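Local coordinates for SCO family protein (Aquifex aeolicus, PDB 3ME7), which probably binds copper and takes part in electron transfer as a SCO1/SenC-family protein with a redox-active disulfide, at residues A[34-39]-A[67-72]. Sequence-based numbering, arbitrary orientation.
Sequences SPIYTH and VITFTF
F72 meets P35, I36 and Y37 just beyond the pairing of parallel neighbours in the central sheet. Four backbone hydrogen bonds set the register: S34 N to I68 O, F70 N to S34 O, I36 N to F70 O, and F72 N to I36 O, the last at 2.9 Å with an N-H...O angle of 161°. In F72, chi1 of 62° puts CG between the backbone N and the carbonyl carbon, with CB 4.2 Å from I36 O. Further out, CD2 comes within 3.0 Å of I36 O and also touches P35 CB (3.9 Å), while CE2 is 3.4 Å from I36 O. At the tip, CZ reaches Y37 CD1 at 3.4 Å; the two ring planes meet obliquely at 59°. The F72 ring also meets that of H126. An alanine in place of F72 would probably open a gap between P35 and the Y37 ring and leave H126 without this aromatic neighbour.

P35 also lays CA over one face of the F70 ring, 3.9 Å from its centroid, a CH-pi contact. On the opposite sheet face, I36 CG1 presses on T69 CG2 (3.4 Å, tight), and a water joins S34 OG to T69 OG1, which also bonds W95 NE1. Thus four backbone bonds fix the pairing in this thioredoxin-like sheet, and beyond it F72 packs on P35 and Y37 where both strands end, near C40, here disulfide-bonded to C44, and H126, three residues predicted to bind copper.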
ATOM      1  N   SER A  34      -0.699   0.995  -0.602  1.00  8.35           N
ATOM      2  CA  SER A  34      -1.383   2.024  -1.412  1.00  8.23           C
ATOM      3  C   SER A  34      -0.721   2.175  -2.800  1.00  8.40           C
ATOM      4  O   SER A  34       0.304   2.859  -2.910  1.00  8.66           O
ATOM      5  CB  SER A  34      -1.396   3.369  -0.671  1.00  8.28           C
ATOM      6  OG  SER A  34      -1.915   4.438  -1.445  1.00  8.52           O
ATOM      7  N   PRO A  35      -1.275   1.531  -3.845  1.00  8.59           N
ATOM      8  CA  PRO A  35      -0.719   1.728  -5.193  1.00  8.98           C
ATOM      9  C   PRO A  35      -1.063   3.097  -5.749  1.00  9.55           C
ATOM     10  O   PRO A  35      -2.230   3.499  -5.739  1.00 10.62           O
ATOM     11  CB  PRO A  35      -1.394   0.657  -6.056  1.00  8.01           C
ATOM     12  CG  PRO A  35      -2.539   0.104  -5.246  1.00 10.97           C
ATOM     13  CD  PRO A  35      -2.341   0.512  -3.783  1.00  8.69           C
ATOM     14  N   ILE A  36      -0.039   3.802  -6.224  1.00  9.20           N
ATOM     15  CA  ILE A  36      -0.187   5.109  -6.860  1.00  9.34           C
ATOM     16  C   ILE A  36       0.808   5.170  -8.029  1.00  9.11           C
ATOM     17  O   ILE A  36       1.517   4.198  -8.285  1.00  8.07           O
ATOM     18  CB  ILE A  36       0.050   6.289  -5.851  1.00  9.97           C
ATOM     19  CG1 ILE A  36       1.401   6.159  -5.115  1.00 10.12           C
ATOM     20  CG2 ILE A  36      -1.111   6.365  -4.828  1.00 11.52           C
ATOM     21  CD1 ILE A  36       2.602   6.594  -5.866  1.00 11.81           C
ATOM     22  N   TYR A  37       0.867   6.297  -8.739  1.00  9.54           N
ATOM     23  CA  TYR A  37       2.075   6.596  -9.521  1.00 10.76           C
ATOM     24  C   TYR A  37       2.474   8.048  -9.299  1.00 11.66           C
ATOM     25  O   TYR A  37       1.635   8.857  -8.924  1.00 11.41           O
ATOM     26  CB  TYR A  37       1.960   6.240 -11.012  1.00 11.94           C
ATOM     27  CG  TYR A  37       0.857   6.915 -11.793  1.00 13.89           C
ATOM     28  CD1 TYR A  37      -0.478   6.547 -11.626  1.00 13.78           C
ATOM     29  CD2 TYR A  37       1.159   7.874 -12.756  1.00 13.18           C
ATOM     30  CE1 TYR A  37      -1.471   7.126 -12.371  1.00 15.25           C
ATOM     31  CE2 TYR A  37       0.156   8.471 -13.505  1.00 15.19           C
ATOM     32  CZ  TYR A  37      -1.149   8.094 -13.303  1.00 14.00           C
ATOM     33  OH  TYR A  37      -2.151   8.685 -14.037  1.00 17.37           O
ATOM     34  N   THR A  38       3.754   8.359  -9.483  1.00 12.83           N
ATOM     35  CA  THR A  38       4.289   9.611  -8.920  1.00 14.05           C
ATOM     36  C   THR A  38       3.879  10.847  -9.703  1.00 15.44           C
ATOM     37  O   THR A  38       3.837  11.944  -9.147  1.00 17.35           O
ATOM     38  CB  THR A  38       5.824   9.586  -8.646  1.00 15.21           C
ATOM     39  OG1 THR A  38       6.558   9.590  -9.876  1.00 17.39           O
ATOM     40  CG2 THR A  38       6.218   8.385  -7.786  1.00 17.29           C
ATOM     41  N   HIS A  39       3.564  10.662 -10.983  1.00 14.55           N
ATOM     42  CA  HIS A  39       3.116  11.771 -11.815  1.00 16.25           C
ATOM     43  C   HIS A  39       1.594  11.850 -11.880  1.00 17.02           C
ATOM     44  O   HIS A  39       1.042  12.584 -12.683  1.00 18.53           O
ATOM     45  CB  HIS A  39       3.719  11.672 -13.212  1.00 17.98           C
ATOM     46  CG  HIS A  39       5.201  11.850 -13.235  1.00 20.43           C
ATOM     47  ND1 HIS A  39       5.801  13.089 -13.152  1.00 20.03           N
ATOM     48  CD2 HIS A  39       6.206  10.950 -13.350  1.00 19.64           C
ATOM     49  CE1 HIS A  39       7.115  12.942 -13.200  1.00 20.35           C
ATOM     50  NE2 HIS A  39       7.387  11.654 -13.322  1.00 20.62           N
ATOM     51  N   VAL A  67       2.864   1.324   6.741  1.00  9.17           N
ATOM     52  CA  VAL A  67       2.167   1.909   5.606  1.00  9.53           C
ATOM     53  C   VAL A  67       3.157   1.948   4.457  1.00  9.44           C
ATOM     54  O   VAL A  67       4.272   2.463   4.595  1.00  9.96           O
ATOM     55  CB  VAL A  67       1.627   3.325   5.882  1.00  9.53           C
ATOM     56  CG1 VAL A  67       0.697   3.752   4.752  1.00  9.67           C
ATOM     57  CG2 VAL A  67       0.847   3.339   7.204  1.00  9.37           C
ATOM     58  N   ILE A  68       2.745   1.365   3.334  1.00  8.36           N
ATOM     59  CA  ILE A  68       3.589   1.295   2.140  1.00  9.43           C
ATOM     60  C   ILE A  68       2.879   1.879   0.945  1.00  8.62           C
ATOM     61  O   ILE A  68       1.972   1.251   0.362  1.00  8.92           O
ATOM     62  CB  ILE A  68       4.050  -0.151   1.824  1.00 10.66           C
ATOM     63  CG1 ILE A  68       4.709  -0.813   3.055  1.00  9.52           C
ATOM     64  CG2 ILE A  68       4.954  -0.182   0.564  1.00  8.97           C
ATOM     65  CD1 ILE A  68       6.008  -0.174   3.587  1.00 12.02           C
ATOM     66  N   THR A  69       3.263   3.104   0.603  1.00  7.62           N
ATOM     67  CA  THR A  69       2.840   3.685  -0.668  1.00  7.72           C
ATOM     68  C   THR A  69       3.787   3.150  -1.724  1.00  8.07           C
ATOM     69  O   THR A  69       5.011   3.231  -1.573  1.00  8.34           O
ATOM     70  CB  THR A  69       2.905   5.222  -0.620  1.00  8.19           C
ATOM     71  OG1 THR A  69       1.913   5.711   0.294  1.00  9.17           O
ATOM     72  CG2 THR A  69       2.633   5.835  -1.994  1.00  9.93           C
ATOM     73  N   PHE A  70       3.255   2.554  -2.779  1.00  7.88           N
ATOM     74  CA  PHE A  70       4.148   2.067  -3.828  1.00  9.38           C
ATOM     75  C   PHE A  70       3.718   2.531  -5.199  1.00  8.22           C
ATOM     76  O   PHE A  70       2.520   2.674  -5.470  1.00  8.19           O
ATOM     77  CB  PHE A  70       4.318   0.550  -3.787  1.00 11.34           C
ATOM     78  CG  PHE A  70       3.180  -0.206  -4.360  1.00 12.96           C
ATOM     79  CD1 PHE A  70       2.119  -0.568  -3.565  1.00 13.47           C
ATOM     80  CD2 PHE A  70       3.193  -0.609  -5.693  1.00 12.21           C
ATOM     81  CE1 PHE A  70       1.058  -1.296  -4.077  1.00 13.38           C
ATOM     82  CE2 PHE A  70       2.138  -1.328  -6.221  1.00 13.67           C
ATOM     83  CZ  PHE A  70       1.062  -1.677  -5.410  1.00 13.11           C
ATOM     84  N   THR A  71       4.697   2.805  -6.045  1.00  8.08           N
ATOM     85  CA  THR A  71       4.380   3.182  -7.421  1.00  8.47           C
ATOM     86  C   THR A  71       4.248   1.996  -8.381  1.00  9.18           C
ATOM     87  O   THR A  71       5.056   1.078  -8.382  1.00  9.75           O
ATOM     88  CB  THR A  71       5.344   4.236  -7.996  1.00  8.19           C
ATOM     89  OG1 THR A  71       4.992   4.437  -9.380  1.00 10.45           O
ATOM     90  CG2 THR A  71       6.790   3.744  -7.918  1.00 11.15           C
ATOM     91  N   PHE A  72       3.187   2.027  -9.175  1.00  8.43           N
ATOM     92  CA  PHE A  72       2.981   1.010 -10.213  1.00  9.70           C
ATOM     93  C   PHE A  72       3.428   1.418 -11.599  1.00 10.62           C
ATOM     94  O   PHE A  72       3.261   0.642 -12.562  1.00 10.89           O
ATOM     95  CB  PHE A  72       1.550   0.478 -10.225  1.00  9.63           C
ATOM     96  CG  PHE A  72       0.504   1.506 -10.535  1.00 11.07           C
ATOM     97  CD1 PHE A  72       0.221   1.875 -11.857  1.00 10.35           C
ATOM     98  CD2 PHE A  72      -0.243   2.062  -9.502  1.00 10.57           C
ATOM     99  CE1 PHE A  72      -0.811   2.828 -12.143  1.00 12.04           C
ATOM    100  CE2 PHE A  72      -1.250   2.993  -9.760  1.00 11.86           C
ATOM    101  CZ  PHE A  72      -1.530   3.384 -11.056  1.00 10.73           C
TER
HETATM  102  O   HOH W   1      -0.406   6.691  -0.810  1.00 10.67           O